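Long-range contact in putative sugar ABC transport system, substrate-binding protein (PDB 5IX8), which probably binds a carbohydrate in the periplasm and delivers it to an ABC transporter: residues Ala138-Leu152 and Cys169-Met182. Residues are numbered along the deposited sequence; the frame is centred on the assembly and turned at random.
Sequences AQGKQVIVVPGAAGL and CGAKLTPAAFRGEM. With SO4 (sulfate ion), chain C; EDO (1,2-ethanediol), chain E; EDO (1,2-ethanediol), chain F.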
# COMPACT_ATOMS: atom_id res chain seq x y z
N ALA A 138 -21.86 5.27 -13.27
CA ALA A 138 -21.00 4.90 -14.38
C ALA A 138 -21.60 3.86 -15.32
O ALA A 138 -21.00 3.56 -16.36
CB ALA A 138 -19.66 4.37 -13.86
N GLN A 139 -22.77 3.31 -15.02
CA GLN A 139 -23.41 2.37 -15.93
C GLN A 139 -23.44 2.90 -17.35
O GLN A 139 -23.89 4.03 -17.60
CB GLN A 139 -24.84 2.09 -15.46
CG GLN A 139 -25.59 1.22 -16.41
CD GLN A 139 -26.94 0.85 -15.85
OE1 GLN A 139 -27.64 1.68 -15.25
NE2 GLN A 139 -27.31 -0.41 -16.03
N GLY A 140 -22.95 2.10 -18.30
CA GLY A 140 -22.89 2.51 -19.68
C GLY A 140 -21.73 3.42 -20.06
O GLY A 140 -21.55 3.70 -21.26
N LYS A 141 -20.91 3.86 -19.12
CA LYS A 141 -19.89 4.85 -19.41
C LYS A 141 -18.51 4.20 -19.45
O LYS A 141 -18.27 3.17 -18.82
CB LYS A 141 -19.89 5.97 -18.37
CG LYS A 141 -21.27 6.61 -18.20
CD LYS A 141 -21.25 7.79 -17.24
CE LYS A 141 -22.62 8.50 -17.29
NZ LYS A 141 -22.72 9.65 -16.36
N GLN A 142 -17.61 4.83 -20.21
CA GLN A 142 -16.29 4.26 -20.46
C GLN A 142 -15.27 4.69 -19.41
O GLN A 142 -15.22 5.86 -19.02
CB GLN A 142 -15.79 4.63 -21.85
CG GLN A 142 -16.62 4.00 -22.93
CD GLN A 142 -16.10 4.34 -24.32
OE1 GLN A 142 -14.91 4.60 -24.51
NE2 GLN A 142 -17.00 4.33 -25.31
N VAL A 143 -14.44 3.74 -19.01
CA VAL A 143 -13.47 3.89 -17.94
C VAL A 143 -12.10 3.50 -18.49
O VAL A 143 -11.90 2.35 -18.92
CB VAL A 143 -13.82 3.00 -16.73
CG1 VAL A 143 -12.78 3.18 -15.60
CG2 VAL A 143 -15.27 3.29 -16.22
N ILE A 144 -11.16 4.44 -18.48
CA ILE A 144 -9.76 4.12 -18.79
C ILE A 144 -9.14 3.43 -17.59
O ILE A 144 -9.25 3.93 -16.45
CB ILE A 144 -8.98 5.41 -19.11
CG1 ILE A 144 -9.37 5.94 -20.50
CG2 ILE A 144 -7.47 5.15 -19.00
CD1 ILE A 144 -9.10 7.46 -20.69
N VAL A 145 -8.44 2.31 -17.83
CA VAL A 145 -7.75 1.57 -16.78
C VAL A 145 -6.25 1.75 -16.97
O VAL A 145 -5.70 1.39 -18.02
CB VAL A 145 -8.13 0.08 -16.79
CG1 VAL A 145 -7.29 -0.67 -15.73
CG2 VAL A 145 -9.66 -0.11 -16.53
N VAL A 146 -5.59 2.32 -15.96
CA VAL A 146 -4.13 2.48 -15.91
C VAL A 146 -3.74 1.61 -14.72
O VAL A 146 -3.85 2.07 -13.57
CB VAL A 146 -3.70 3.95 -15.72
CG1 VAL A 146 -2.18 4.09 -15.53
CG2 VAL A 146 -4.13 4.81 -16.89
N PRO A 147 -3.36 0.34 -14.92
CA PRO A 147 -3.39 -0.64 -13.83
C PRO A 147 -2.16 -0.68 -12.97
O PRO A 147 -2.17 -1.37 -11.94
CB PRO A 147 -3.50 -1.97 -14.58
CG PRO A 147 -2.74 -1.73 -15.83
CD PRO A 147 -3.20 -0.31 -16.23
N GLY A 148 -1.09 -0.01 -13.36
CA GLY A 148 0.14 -0.10 -12.63
C GLY A 148 1.12 -1.03 -13.30
O GLY A 148 1.00 -1.38 -14.48
N ALA A 149 2.14 -1.41 -12.53
CA ALA A 149 3.23 -2.22 -13.03
C ALA A 149 2.86 -3.70 -12.97
O ALA A 149 2.01 -4.12 -12.17
CB ALA A 149 4.48 -1.98 -12.20
N ALA A 150 3.54 -4.50 -13.81
CA ALA A 150 3.49 -5.95 -13.71
C ALA A 150 4.50 -6.46 -12.68
O ALA A 150 5.40 -5.74 -12.25
CB ALA A 150 3.78 -6.58 -15.06
N GLY A 151 4.32 -7.73 -12.26
CA GLY A 151 5.29 -8.37 -11.40
C GLY A 151 5.17 -8.03 -9.93
O GLY A 151 6.06 -8.41 -9.15
N LEU A 152 4.13 -7.33 -9.53
CA LEU A 152 3.99 -6.91 -8.14
C LEU A 152 2.84 -7.58 -7.41
O LEU A 152 2.74 -7.42 -6.18
CB LEU A 152 3.81 -5.38 -8.06
CG LEU A 152 4.95 -4.57 -8.72
CD1 LEU A 152 4.61 -3.07 -8.52
CD2 LEU A 152 6.31 -4.94 -8.17
N CYS A 169 -21.92 -3.40 -12.78
CA CYS A 169 -22.89 -2.31 -12.92
C CYS A 169 -22.93 -1.75 -14.34
O CYS A 169 -23.58 -0.73 -14.58
CB CYS A 169 -22.62 -1.20 -11.91
SG CYS A 169 -21.16 -0.15 -12.16
N GLY A 170 -22.27 -2.40 -15.29
CA GLY A 170 -22.39 -2.00 -16.68
C GLY A 170 -21.40 -0.97 -17.15
O GLY A 170 -21.58 -0.40 -18.23
N ALA A 171 -20.34 -0.71 -16.38
CA ALA A 171 -19.32 0.19 -16.87
C ALA A 171 -18.47 -0.52 -17.92
O ALA A 171 -18.33 -1.75 -17.91
CB ALA A 171 -18.46 0.70 -15.71
N LYS A 172 -17.93 0.25 -18.85
CA LYS A 172 -17.18 -0.26 -19.99
C LYS A 172 -15.71 0.11 -19.80
O LYS A 172 -15.31 1.25 -20.04
CB LYS A 172 -17.72 0.29 -21.30
CG LYS A 172 -19.25 0.12 -21.44
CD LYS A 172 -19.79 0.78 -22.69
CE LYS A 172 -21.11 0.13 -23.11
NZ LYS A 172 -21.74 0.83 -24.27
N LEU A 173 -14.91 -0.86 -19.38
CA LEU A 173 -13.50 -0.63 -19.09
C LEU A 173 -12.63 -0.89 -20.32
O LEU A 173 -12.94 -1.78 -21.12
CB LEU A 173 -13.03 -1.56 -17.96
CG LEU A 173 -13.25 -1.14 -16.50
CD1 LEU A 173 -14.70 -0.74 -16.24
CD2 LEU A 173 -12.83 -2.27 -15.54
N THR A 174 -11.56 -0.10 -20.47
CA THR A 174 -10.53 -0.41 -21.46
C THR A 174 -9.75 -1.63 -20.97
O THR A 174 -9.76 -1.93 -19.78
CB THR A 174 -9.52 0.73 -21.65
OG1 THR A 174 -8.76 0.88 -20.44
CG2 THR A 174 -10.19 2.05 -22.01
N PRO A 175 -9.08 -2.36 -21.86
CA PRO A 175 -8.13 -3.37 -21.37
C PRO A 175 -7.02 -2.72 -20.57
O PRO A 175 -6.84 -1.50 -20.60
CB PRO A 175 -7.59 -4.02 -22.64
CG PRO A 175 -7.95 -3.14 -23.73
CD PRO A 175 -9.15 -2.32 -23.33
N ALA A 176 -6.27 -3.53 -19.84
CA ALA A 176 -5.27 -3.02 -18.92
C ALA A 176 -3.88 -3.45 -19.38
O ALA A 176 -3.62 -4.65 -19.51
CB ALA A 176 -5.54 -3.51 -17.51
N ALA A 177 -3.00 -2.49 -19.57
CA ALA A 177 -1.62 -2.77 -19.97
C ALA A 177 -0.74 -2.56 -18.74
O ALA A 177 -0.57 -1.42 -18.27
CB ALA A 177 -1.19 -1.89 -21.15
N PHE A 178 -0.15 -3.63 -18.23
CA PHE A 178 0.65 -3.57 -17.00
C PHE A 178 2.09 -3.25 -17.39
O PHE A 178 2.75 -4.06 -18.04
CB PHE A 178 0.59 -4.89 -16.24
CG PHE A 178 -0.74 -5.16 -15.56
CD1 PHE A 178 -1.84 -5.60 -16.28
CD2 PHE A 178 -0.88 -4.96 -14.18
CE1 PHE A 178 -3.08 -5.84 -15.64
CE2 PHE A 178 -2.07 -5.22 -13.53
CZ PHE A 178 -3.19 -5.65 -14.26
N ARG A 179 2.55 -2.04 -17.05
CA ARG A 179 3.84 -1.57 -17.52
C ARG A 179 4.24 -0.36 -16.69
O ARG A 179 3.40 0.25 -16.03
CB ARG A 179 3.78 -1.17 -19.00
CG ARG A 179 2.76 -0.04 -19.16
CD ARG A 179 2.44 0.29 -20.56
NE ARG A 179 3.56 1.02 -21.12
CZ ARG A 179 3.46 1.98 -22.02
NH1 ARG A 179 4.56 2.52 -22.49
NH2 ARG A 179 2.27 2.39 -22.45
N GLY A 180 5.52 -0.03 -16.76
CA GLY A 180 6.06 1.11 -16.05
C GLY A 180 6.40 0.78 -14.61
O GLY A 180 6.47 -0.39 -14.22
N GLU A 181 6.62 1.83 -13.83
CA GLU A 181 7.00 1.70 -12.42
C GLU A 181 6.09 2.52 -11.52
O GLU A 181 6.40 2.72 -10.34
CB GLU A 181 8.46 2.10 -12.18
CG GLU A 181 8.71 3.52 -12.50
CD GLU A 181 10.14 3.92 -12.22
OE1 GLU A 181 10.79 3.21 -11.40
OE2 GLU A 181 10.59 4.94 -12.79
N MSE A 182 4.95 2.94 -12.04
CA MSE A 182 3.91 3.61 -11.27
C MSE A 182 4.36 5.00 -10.77
O MSE A 182 3.93 5.49 -9.72
CB MSE A 182 3.44 2.72 -10.11
CG MSE A 182 2.95 1.36 -10.63
SE MSE A 182 1.98 0.30 -9.37
CE MSE A 182 3.43 0.12 -8.12
S SO4 C . 1.28 -9.48 -12.11
O1 SO4 C . 0.43 -10.65 -12.28
O2 SO4 C . 1.90 -9.42 -10.79
O3 SO4 C . 0.53 -8.24 -12.34
O4 SO4 C . 2.32 -9.53 -13.14
C1 EDO E . 9.64 3.77 -7.76
O1 EDO E . 9.80 2.78 -8.79
C2 EDO E . 8.58 4.80 -8.17
O2 EDO E . 7.30 4.17 -8.14
C1 EDO F . 7.71 -1.42 -19.00
O1 EDO F . 7.58 -1.82 -17.65
C2 EDO F . 8.08 -2.65 -19.81
O2 EDO F . 6.91 -3.47 -19.95
O HOH W 1 -3.89 0.30 -19.73
O HOH W 2 5.87 -3.19 -15.21
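Gln142 and Val143 pair in parallel with Lys172 and Leu173, through backbone bonds such as Val143 N to Lys172 O (2.8 Å). Beyond the pairing, the Thr174 side chain takes over. Its OG1 sits between backbone N and carbonyl carbon (chi1 67°), where it accepts a hydrogen bond from Val145 N at 3.0 Å and donates to Pro175 O. A water then bridges Val145 O and Ala177 N. On the face towards helix 154-168, Leu173 lies beside Val143 and packs its CG on Val145 CG2 (3.7 Å). Val145 CG1 and Pro147 CG both touch Ala176 CB. Pro147 CB lies over one face of the Phe178 ring in a CH-pi contact, 3.8 Å from the centroid and 16° off the normal. Ala149 O meets the edge of the same ring in its plane. At the far end, Met182, a selenomethionine, meets Leu152 tip to tip, Met182 CE to Leu152 CD1, at a tight 3.4 Å. Gly151 N donates to a sulfate, probably from the crystallisation liquor, which Arg156 and Glu153 N also bind. Cys169 is disulfide-bonded to Cys134 of helix 122-135. Strand 142-145, helix 154-168 and edge strand 172-173 form a beta-alpha-beta crossover, typical of the Rossmann-like lobes of periplasmic binding proteins.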